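Local coordinates for putative lipoprotein (Bacteroides fragilis, PDB 4GBS) that belongs to the HmuY family of bacterial lipoproteins and probably binds heme for its uptake, at residues S29-V34 with T191-Y196; R74-T79 with S135-E140; G81-E86 with G104-D109. One frame throughout, in Å; residues are numbered along the deposited sequence.

Contact 1 (S29-V34 with T191-Y196); sequences SGTVRV and TFDYIY
Val32 lies over one face of the Phe192 ring: its CB sits 3.8 Å from the ring centroid, shifted toward the rim, while CG1 and CG2 flank the CE2 and CE1 sides. The two side chains run side by side. Val32 CG2, anti to the carbonyl carbon, also reaches CE2 of Tyr194 at 3.7 Å. The phenol ring of Tyr194 leans back over the opposing strand, with its CG between the backbone N and the carbonyl carbon (chi1 67°), and Gly30 CA rests over its face, 3.8 Å from the centroid; Gly30 C is 3.3 Å from Tyr194 CE2. On the reverse face, Thr31 OG1 donates to Asp193 OD1 at 2.8 Å, approaching from above the carboxylate plane, and the CG2 methyls of Thr31 and Thr191 meet at 3.7 Å. Beneath these side chains is an antiparallel pairing of two neighbouring strands in the large sheet of this all-beta HmuY-family protein. In the hydrogen-bonded pair of Val32 and Phe192, Val32 N to Phe192 O and Phe192 N to Val32 O are both 2.9 Å. Gly30 pairs likewise with Tyr194, although the bond from Gly30 N to Tyr194 O is weak. The extended Arg33 chain passes Thr191 OG1, with CG 3.3 Å from that oxygen. Strand 19-24 flanks Thr31 and Val32 through Thr22 and Phe20, and strand 172-179 lies beside Thr191 and Phe192; Ile52 of the four-stranded sheet packs on Val32. The guanidinium of Arg33 continues to a salt bridge with Glu13 and a hydrogen bond to Asp17 O.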
loop_
_atom_site.group_PDB
_atom_site.type_symbol
_atom_site.label_atom_id
_atom_site.label_comp_id
_atom_site.label_asym_id
_atom_site.label_seq_id
_atom_site.Cartn_x
_atom_site.Cartn_y
_atom_site.Cartn_z
ATOM N N SER A 29 -7.330 -0.709 15.456
ATOM C CA SER A 29 -6.997 0.288 14.451
ATOM C C SER A 29 -5.565 0.803 14.631
ATOM O O SER A 29 -4.891 0.485 15.621
ATOM C CB SER A 29 -7.990 1.450 14.514
ATOM O OG SER A 29 -7.831 2.299 15.641
ATOM N N GLY A 30 -5.123 1.583 13.654
ATOM C CA GLY A 30 -3.811 2.203 13.671
ATOM C C GLY A 30 -3.499 2.971 12.405
ATOM O O GLY A 30 -4.319 3.032 11.476
ATOM N N THR A 31 -2.278 3.531 12.361
ATOM C CA THR A 31 -1.782 4.332 11.256
ATOM C C THR A 31 -0.351 3.937 10.969
ATOM O O THR A 31 0.479 3.871 11.874
ATOM C CB THR A 31 -1.918 5.820 11.594
ATOM O OG1 THR A 31 -3.273 6.087 11.970
ATOM C CG2 THR A 31 -1.494 6.734 10.454
ATOM N N VAL A 32 -0.073 3.685 9.692
ATOM C CA VAL A 32 1.247 3.321 9.183
ATOM C C VAL A 32 1.749 4.457 8.293
ATOM O O VAL A 32 0.984 4.955 7.462
ATOM C CB VAL A 32 1.218 1.957 8.423
ATOM C CG1 VAL A 32 2.592 1.583 7.869
ATOM C CG2 VAL A 32 0.681 0.848 9.308
ATOM N N ARG A 33 3.032 4.846 8.463
ATOM C CA ARG A 33 3.697 5.848 7.633
ATOM C C ARG A 33 5.030 5.268 7.141
ATOM O O ARG A 33 5.827 4.780 7.942
ATOM C CB ARG A 33 3.882 7.183 8.385
ATOM C CG ARG A 33 4.430 8.323 7.516
ATOM C CD ARG A 33 4.391 9.676 8.228
ATOM N NE ARG A 33 4.828 10.761 7.340
ATOM C CZ ARG A 33 6.044 11.304 7.338
ATOM N NH1 ARG A 33 6.952 10.920 8.229
ATOM N NH2 ARG A 33 6.347 12.269 6.474
ATOM N N VAL A 34 5.242 5.264 5.815
ATOM C CA VAL A 34 6.476 4.732 5.233
ATOM C C VAL A 34 7.051 5.708 4.210
ATOM O O VAL A 34 6.309 6.430 3.539
ATOM C CB VAL A 34 6.320 3.314 4.579
ATOM C CG1 VAL A 34 5.997 2.237 5.616
ATOM C CG2 VAL A 34 5.316 3.298 3.434
ATOM N N THR A 191 1.102 7.461 3.978
ATOM C CA THR A 191 0.442 7.317 5.284
ATOM C C THR A 191 -0.933 6.702 5.083
ATOM O O THR A 191 -1.715 7.244 4.302
ATOM C CB THR A 191 0.334 8.671 6.032
ATOM O OG1 THR A 191 1.615 9.279 6.144
ATOM C CG2 THR A 191 -0.292 8.538 7.411
ATOM N N PHE A 192 -1.239 5.588 5.779
ATOM C CA PHE A 192 -2.570 5.011 5.677
ATOM C C PHE A 192 -3.104 4.606 7.061
ATOM O O PHE A 192 -2.338 4.258 7.967
ATOM C CB PHE A 192 -2.610 3.810 4.719
ATOM C CG PHE A 192 -1.838 2.578 5.119
ATOM C CD1 PHE A 192 -2.410 1.616 5.956
ATOM C CD2 PHE A 192 -0.566 2.337 4.606
ATOM C CE1 PHE A 192 -1.705 0.466 6.317
ATOM C CE2 PHE A 192 0.137 1.172 4.954
ATOM C CZ PHE A 192 -0.446 0.235 5.790
ATOM N N ASP A 193 -4.437 4.674 7.210
ATOM C CA ASP A 193 -5.155 4.228 8.399
ATOM C C ASP A 193 -5.713 2.857 8.126
ATOM O O ASP A 193 -6.071 2.550 6.982
ATOM C CB ASP A 193 -6.262 5.204 8.816
ATOM C CG ASP A 193 -5.817 6.561 9.318
ATOM O OD1 ASP A 193 -4.623 6.710 9.642
ATOM O OD2 ASP A 193 -6.677 7.475 9.405
ATOM N N TYR A 194 -5.770 2.015 9.158
ATOM C CA TYR A 194 -6.273 0.663 8.953
ATOM C C TYR A 194 -7.182 0.219 10.109
ATOM O O TYR A 194 -7.196 0.820 11.175
ATOM C CB TYR A 194 -5.096 -0.342 8.788
ATOM C CG TYR A 194 -4.257 -0.522 10.038
ATOM C CD1 TYR A 194 -4.609 -1.456 11.015
ATOM C CD2 TYR A 194 -3.099 0.223 10.238
ATOM C CE1 TYR A 194 -3.859 -1.603 12.181
ATOM C CE2 TYR A 194 -2.320 0.056 11.385
ATOM C CZ TYR A 194 -2.715 -0.843 12.363
ATOM O OH TYR A 194 -1.982 -0.959 13.524
ATOM N N ILE A 195 -7.935 -0.845 9.859
ATOM C CA ILE A 195 -8.719 -1.629 10.808
ATOM C C ILE A 195 -8.230 -3.045 10.655
ATOM O O ILE A 195 -8.393 -3.610 9.575
ATOM C CB ILE A 195 -10.270 -1.531 10.699
ATOM C CG1 ILE A 195 -10.779 -0.095 10.826
ATOM C CG2 ILE A 195 -10.936 -2.482 11.721
ATOM C CD1 ILE A 195 -12.253 0.083 10.374
ATOM N N TYR A 196 -7.586 -3.601 11.684
ATOM C CA TYR A 196 -7.138 -4.972 11.607
ATOM C C TYR A 196 -7.178 -5.590 12.995
ATOM O O TYR A 196 -6.533 -5.079 13.918
ATOM C CB TYR A 196 -5.740 -5.135 10.961
ATOM C CG TYR A 196 -5.351 -6.593 10.850
ATOM C CD1 TYR A 196 -5.900 -7.407 9.863
ATOM C CD2 TYR A 196 -4.494 -7.180 11.777
ATOM C CE1 TYR A 196 -5.642 -8.776 9.829
ATOM C CE2 TYR A 196 -4.192 -8.540 11.724
ATOM C CZ TYR A 196 -4.762 -9.333 10.741
ATOM O OH TYR A 196 -4.457 -10.670 10.663
#

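Contact 2 (R74-T79 with S135-E140); sequences RYDVKT and SDFNPE
Lys78 extends along the backbone of residues 135-136, beginning with its CB, which lies 3.4 Å from the carbonyl O of Asp136. CG sits between the backbone N and the carbonyl carbon (chi1 72°), and beyond it the chain is fully extended, so that CD passes the same carbonyl O and comes 4.2 Å from Ser135 OG. At the tip, NZ donates to a water at 2.7 Å, and that water in turn donates to Ser135 OG; the ammonium also forms a salt bridge with Asp64. Ser135 OG accepts from the water and donates to the carbonyl O of Asp136, which fixes the hydroxyl. A second water links the segments, donating to both Thr79 O and Asp136 OD2.

One direct hydrogen bond joins the two segments, from Asn138 N to Val77 O at 2.8 Å and nearly straight at the hydrogen (168°). Beside this bond the Phe137 ring turns its edge to Asp76 CB, 4.0 Å from CE1, with carboxylate and ring planes almost perpendicular; the Asp76 carboxylate itself is held by His73. On the other side of the Asn138 N to Val77 O hydrogen bond, the Thr79 CG2 methyl packs against Asn138 ND2 at 4.0 Å. Thr79 OG1 and Asn138 ND2 both hydrogen-bond to Asp109 OD1. Asn138 OD1 accepts a weak bond from Glu140 N, an Asx turn as strand 131-137 ends, and another bond from Leu141 N.

Edge strand 76-79 of the four-stranded sheet thus meets the end of strand 131-137 of the nine-stranded sheet at 98°, and the main-chain bond from Asn138, immediately after that strand, helps join the two sheets of the all-beta HmuY-type fold.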
loop_
_atom_site.group_PDB
_atom_site.type_symbol
_atom_site.label_atom_id
_atom_site.label_comp_id
_atom_site.label_asym_id
_atom_site.label_seq_id
_atom_site.Cartn_x
_atom_site.Cartn_y
_atom_site.Cartn_z
ATOM N N ARG A 74 7.262 2.997 -4.070
ATOM C CA ARG A 74 6.691 4.192 -4.694
ATOM C C ARG A 74 5.193 4.212 -4.343
ATOM O O ARG A 74 4.863 4.151 -3.158
ATOM C CB ARG A 74 6.964 4.259 -6.213
ATOM C CG ARG A 74 8.447 4.423 -6.561
ATOM C CD ARG A 74 9.003 5.765 -6.160
ATOM N NE ARG A 74 8.303 6.862 -6.832
ATOM C CZ ARG A 74 8.566 8.151 -6.645
ATOM N NH1 ARG A 74 9.522 8.527 -5.805
ATOM N NH2 ARG A 74 7.865 9.075 -7.281
ATOM N N TYR A 75 4.290 4.194 -5.341
ATOM C CA TYR A 75 2.849 4.212 -5.042
ATOM C C TYR A 75 2.221 2.857 -5.286
ATOM O O TYR A 75 1.003 2.716 -5.159
ATOM C CB TYR A 75 2.140 5.284 -5.890
ATOM C CG TYR A 75 2.855 6.622 -5.879
ATOM C CD1 TYR A 75 2.930 7.398 -4.710
ATOM C CD2 TYR A 75 3.440 7.126 -7.036
ATOM C CE1 TYR A 75 3.596 8.625 -4.699
ATOM C CE2 TYR A 75 4.108 8.348 -7.033
ATOM C CZ TYR A 75 4.181 9.092 -5.865
ATOM O OH TYR A 75 4.862 10.280 -5.907
ATOM N N ASP A 76 3.071 1.863 -5.609
ATOM C CA ASP A 76 2.755 0.475 -5.924
ATOM C C ASP A 76 2.613 -0.378 -4.686
ATOM O O ASP A 76 3.392 -0.260 -3.744
ATOM C CB ASP A 76 3.861 -0.146 -6.805
ATOM C CG ASP A 76 4.377 0.691 -7.957
ATOM O OD1 ASP A 76 3.544 1.319 -8.657
ATOM O OD2 ASP A 76 5.609 0.697 -8.179
ATOM N N VAL A 77 1.651 -1.291 -4.724
ATOM C CA VAL A 77 1.376 -2.219 -3.638
ATOM C C VAL A 77 1.432 -3.654 -4.166
ATOM O O VAL A 77 0.935 -3.938 -5.256
ATOM C CB VAL A 77 -0.012 -1.925 -2.964
ATOM C CG1 VAL A 77 -0.321 -2.922 -1.843
ATOM C CG2 VAL A 77 -0.104 -0.496 -2.443
ATOM N N LYS A 78 2.020 -4.548 -3.379
ATOM C CA LYS A 78 1.977 -5.985 -3.618
ATOM C C LYS A 78 1.529 -6.622 -2.308
ATOM O O LYS A 78 1.717 -6.034 -1.232
ATOM C CB LYS A 78 3.287 -6.593 -4.169
ATOM C CG LYS A 78 4.440 -6.691 -3.198
ATOM C CD LYS A 78 5.559 -7.525 -3.812
ATOM C CE LYS A 78 6.721 -7.645 -2.860
ATOM N NZ LYS A 78 7.783 -8.509 -3.433
ATOM N N THR A 79 0.892 -7.788 -2.395
ATOM C CA THR A 79 0.425 -8.477 -1.200
ATOM C C THR A 79 1.174 -9.801 -1.113
ATOM O O THR A 79 1.877 -10.183 -2.049
ATOM C CB THR A 79 -1.112 -8.646 -1.208
ATOM O OG1 THR A 79 -1.475 -9.635 -2.159
ATOM C CG2 THR A 79 -1.861 -7.335 -1.491
ATOM N N SER A 135 7.935 -8.667 -10.849
ATOM C CA SER A 135 7.362 -8.609 -9.519
ATOM C C SER A 135 5.876 -8.848 -9.490
ATOM O O SER A 135 5.184 -8.585 -10.466
ATOM C CB SER A 135 7.623 -7.209 -8.947
ATOM O OG SER A 135 7.001 -6.968 -7.696
ATOM N N ASP A 136 5.376 -9.257 -8.317
ATOM C CA ASP A 136 3.952 -9.296 -8.018
ATOM C C ASP A 136 3.478 -7.885 -7.853
ATOM O O ASP A 136 4.252 -7.014 -7.419
ATOM C CB ASP A 136 3.638 -10.127 -6.761
ATOM C CG ASP A 136 3.527 -11.620 -6.957
ATOM O OD1 ASP A 136 3.435 -12.059 -8.114
ATOM O OD2 ASP A 136 3.385 -12.336 -5.952
ATOM N N PHE A 137 2.220 -7.640 -8.191
ATOM C CA PHE A 137 1.637 -6.317 -8.101
ATOM C C PHE A 137 0.134 -6.431 -7.879
ATOM O O PHE A 137 -0.520 -7.192 -8.601
ATOM C CB PHE A 137 1.962 -5.546 -9.388
ATOM C CG PHE A 137 1.239 -4.226 -9.549
ATOM C CD1 PHE A 137 1.611 -3.115 -8.796
ATOM C CD2 PHE A 137 0.216 -4.086 -10.481
ATOM C CE1 PHE A 137 0.948 -1.895 -8.955
ATOM C CE2 PHE A 137 -0.441 -2.863 -10.645
ATOM C CZ PHE A 137 -0.073 -1.777 -9.879
ATOM N N ASN A 138 -0.417 -5.702 -6.883
ATOM C CA ASN A 138 -1.856 -5.719 -6.678
ATOM C C ASN A 138 -2.454 -4.514 -7.367
ATOM O O ASN A 138 -2.262 -3.393 -6.885
ATOM C CB ASN A 138 -2.278 -5.776 -5.211
ATOM C CG ASN A 138 -3.710 -6.266 -5.103
ATOM O OD1 ASN A 138 -4.663 -5.518 -5.271
ATOM N ND2 ASN A 138 -3.898 -7.560 -4.966
ATOM N N PRO A 139 -3.150 -4.700 -8.511
ATOM C CA PRO A 139 -3.709 -3.532 -9.216
ATOM C C PRO A 139 -4.881 -2.889 -8.480
ATOM O O PRO A 139 -5.223 -1.744 -8.776
ATOM C CB PRO A 139 -4.179 -4.121 -10.553
ATOM C CG PRO A 139 -4.437 -5.577 -10.269
ATOM C CD PRO A 139 -3.436 -5.970 -9.229
ATOM N N GLU A 140 -5.505 -3.623 -7.549
ATOM C CA GLU A 140 -6.684 -3.141 -6.853
ATOM C C GLU A 140 -6.286 -2.186 -5.725
ATOM O O GLU A 140 -6.834 -1.090 -5.678
ATOM C CB GLU A 140 -7.531 -4.315 -6.310
ATOM C CG GLU A 140 -8.950 -3.946 -5.880
ATOM C CD GLU A 140 -9.964 -3.658 -6.973
ATOM O OE1 GLU A 140 -9.568 -3.578 -8.159
ATOM O OE2 GLU A 140 -11.170 -3.571 -6.648
HETATM O O HOH W 1 8.779 -7.624 -5.804
HETATM O O HOH W 2 3.556 -11.672 -3.382
#

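Contact 3 (G81-E86 with G104-D109); sequences GGEVLE and GIFVAD
Val107 O accepts two hydrogen bonds: Val84 N donates to it at 2.8 Å across the contact, and the side-chain ND2 of Asn138 donates from the loop after strand 131-137. The Val84 N-H approaches from above the carbonyl plane, and Glu83 CA adds a CH...O contact at 3.3 Å. The return bond, from Val107 N to Val84 O, is short at 2.7 Å and almost straight at the hydrogen (175°), completing an antiparallel hydrogen-bonded pair. Toward Gly82 the segments are bridged by a water, which donates to Gly82 O at 2.6 Å and accepts from Asp109 N.

The largest buried areas belong to Leu85 and Phe106. Leu85 CB stands directly over the centre of the Phe106 ring, 3.6 Å from the centroid and 6° off its normal, a CH-pi contact. Leu85 CG lies anti to the backbone N (chi1 174°), and the branches beyond it part: CD2 touches CE1 of the ring at 3.7 Å, whereas CD1 packs against Gly104 CA and Ile105 O.

Around the ring edge lies Glu83 O, 3.5 Å from Phe106 CD2. The Glu83 side chain crosses that of Phe106 at about a right angle and lays its CG and carboxylate carbon against Phe106 CB. Its carboxylate then reaches Arg166 in a salt bridge, and Arg166 also makes a cation-pi contact with the Phe106 ring, so one arginine links both residues to strand 163-166.

Val84 faces the interior, toward Thr79 and Leu165. The arrangement is a short antiparallel strand pairing between strands 83-86 and 107-112 in the large sheet of the HmuY-type all-beta fold, joined by a long connection without helix or strand.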
loop_
_atom_site.group_PDB
_atom_site.type_symbol
_atom_site.label_atom_id
_atom_site.label_comp_id
_atom_site.label_asym_id
_atom_site.label_seq_id
_atom_site.Cartn_x
_atom_site.Cartn_y
_atom_site.Cartn_z
ATOM N N GLY A 81 0.298 -13.163 -1.182
ATOM C CA GLY A 81 -0.766 -14.127 -1.466
ATOM C C GLY A 81 -2.146 -13.626 -1.058
ATOM O O GLY A 81 -3.052 -14.418 -0.812
ATOM N N GLY A 82 -2.299 -12.311 -0.964
ATOM C CA GLY A 82 -3.541 -11.664 -0.555
ATOM C C GLY A 82 -4.447 -11.315 -1.716
ATOM O O GLY A 82 -4.102 -11.558 -2.878
ATOM N N GLU A 83 -5.631 -10.797 -1.407
ATOM C CA GLU A 83 -6.609 -10.364 -2.400
ATOM C C GLU A 83 -7.307 -9.114 -1.859
ATOM O O GLU A 83 -7.540 -8.987 -0.653
ATOM C CB GLU A 83 -7.595 -11.469 -2.813
ATOM C CG GLU A 83 -8.343 -12.156 -1.682
ATOM C CD GLU A 83 -9.259 -13.285 -2.110
ATOM O OE1 GLU A 83 -9.165 -13.741 -3.275
ATOM O OE2 GLU A 83 -10.058 -13.736 -1.258
ATOM N N VAL A 84 -7.518 -8.139 -2.748
ATOM C CA VAL A 84 -8.036 -6.840 -2.353
ATOM C C VAL A 84 -9.340 -6.507 -3.076
ATOM O O VAL A 84 -9.503 -6.810 -4.254
ATOM C CB VAL A 84 -6.964 -5.760 -2.646
ATOM C CG1 VAL A 84 -7.446 -4.366 -2.254
ATOM C CG2 VAL A 84 -5.645 -6.089 -1.952
ATOM N N LEU A 85 -10.241 -5.829 -2.356
ATOM C CA LEU A 85 -11.486 -5.284 -2.868
ATOM C C LEU A 85 -11.537 -3.780 -2.590
ATOM O O LEU A 85 -11.367 -3.362 -1.444
ATOM C CB LEU A 85 -12.722 -6.000 -2.265
ATOM C CG LEU A 85 -14.119 -5.417 -2.609
ATOM C CD1 LEU A 85 -14.384 -5.401 -4.125
ATOM C CD2 LEU A 85 -15.219 -6.170 -1.888
ATOM N N GLU A 86 -11.760 -2.974 -3.640
ATOM C CA GLU A 86 -11.965 -1.534 -3.530
ATOM C C GLU A 86 -13.446 -1.301 -3.218
ATOM O O GLU A 86 -14.305 -1.566 -4.074
ATOM C CB GLU A 86 -11.517 -0.802 -4.808
ATOM C CG GLU A 86 -11.719 0.707 -4.729
ATOM C CD GLU A 86 -11.452 1.492 -5.996
ATOM O OE1 GLU A 86 -12.214 1.307 -6.974
ATOM O OE2 GLU A 86 -10.550 2.363 -5.977
ATOM N N GLY A 104 -18.396 -7.638 -3.644
ATOM C CA GLY A 104 -17.504 -7.348 -4.756
ATOM C C GLY A 104 -16.489 -8.444 -5.000
ATOM O O GLY A 104 -16.341 -9.362 -4.186
ATOM N N ILE A 105 -15.790 -8.358 -6.137
ATOM C CA ILE A 105 -14.790 -9.352 -6.517
ATOM C C ILE A 105 -13.440 -8.934 -5.944
ATOM O O ILE A 105 -12.965 -7.822 -6.223
ATOM C CB ILE A 105 -14.699 -9.586 -8.060
ATOM C CG1 ILE A 105 -16.080 -9.795 -8.743
ATOM C CG2 ILE A 105 -13.728 -10.720 -8.404
ATOM C CD1 ILE A 105 -16.841 -8.463 -9.185
ATOM N N PHE A 106 -12.831 -9.829 -5.142
ATOM C CA PHE A 106 -11.504 -9.628 -4.561
ATOM C C PHE A 106 -10.459 -9.925 -5.631
ATOM O O PHE A 106 -10.535 -10.941 -6.332
ATOM C CB PHE A 106 -11.300 -10.479 -3.300
ATOM C CG PHE A 106 -11.854 -9.845 -2.046
ATOM C CD1 PHE A 106 -13.221 -9.854 -1.787
ATOM C CD2 PHE A 106 -11.007 -9.260 -1.111
ATOM C CE1 PHE A 106 -13.731 -9.259 -0.632
ATOM C CE2 PHE A 106 -11.518 -8.659 0.040
ATOM C CZ PHE A 106 -12.876 -8.664 0.272
ATOM N N VAL A 107 -9.520 -8.990 -5.797
ATOM C CA VAL A 107 -8.504 -9.057 -6.834
ATOM C C VAL A 107 -7.164 -9.473 -6.241
ATOM O O VAL A 107 -6.636 -8.820 -5.330
ATOM C CB VAL A 107 -8.402 -7.700 -7.554
ATOM C CG1 VAL A 107 -7.389 -7.748 -8.695
ATOM C CG2 VAL A 107 -9.772 -7.253 -8.057
ATOM N N ALA A 108 -6.620 -10.568 -6.785
ATOM C CA ALA A 108 -5.319 -11.088 -6.385
ATOM C C ALA A 108 -4.209 -10.335 -7.113
ATOM O O ALA A 108 -4.493 -9.574 -8.031
ATOM C CB ALA A 108 -5.245 -12.580 -6.679
ATOM N N ASP A 109 -2.957 -10.537 -6.695
ATOM C CA ASP A 109 -1.808 -9.937 -7.359
ATOM C C ASP A 109 -1.606 -10.512 -8.726
ATOM O O ASP A 109 -1.960 -11.667 -8.985
ATOM C CB ASP A 109 -0.506 -10.132 -6.558
ATOM C CG ASP A 109 -0.388 -9.365 -5.263
ATOM O OD1 ASP A 109 -1.426 -8.897 -4.749
ATOM O OD2 ASP A 109 0.740 -9.243 -4.754
HETATM O O HOH W 3 -2.264 -12.226 -4.535
#

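All three contacts reach the same nine-stranded antiparallel sheet. Contact 1 pairs the second strand of the chain, 29-35, with the last, 189-195, near one end of it, and contacts 2 and 3 both fall in the sequence between them. Contact 3 pairs strands 83-86 and 107-112 further across the sheet, and contact 2 sets strand 76-79 of the four-stranded sheet against strand 131-137. Contacts 2 and 3, with centres 11 Å apart, touch through Asp109, so together they join the four-stranded sheet to the far part of the nine-stranded one. Contact 1 stands apart, its centre about 17 Å from that of contact 2 and 19 Å from that of contact 3.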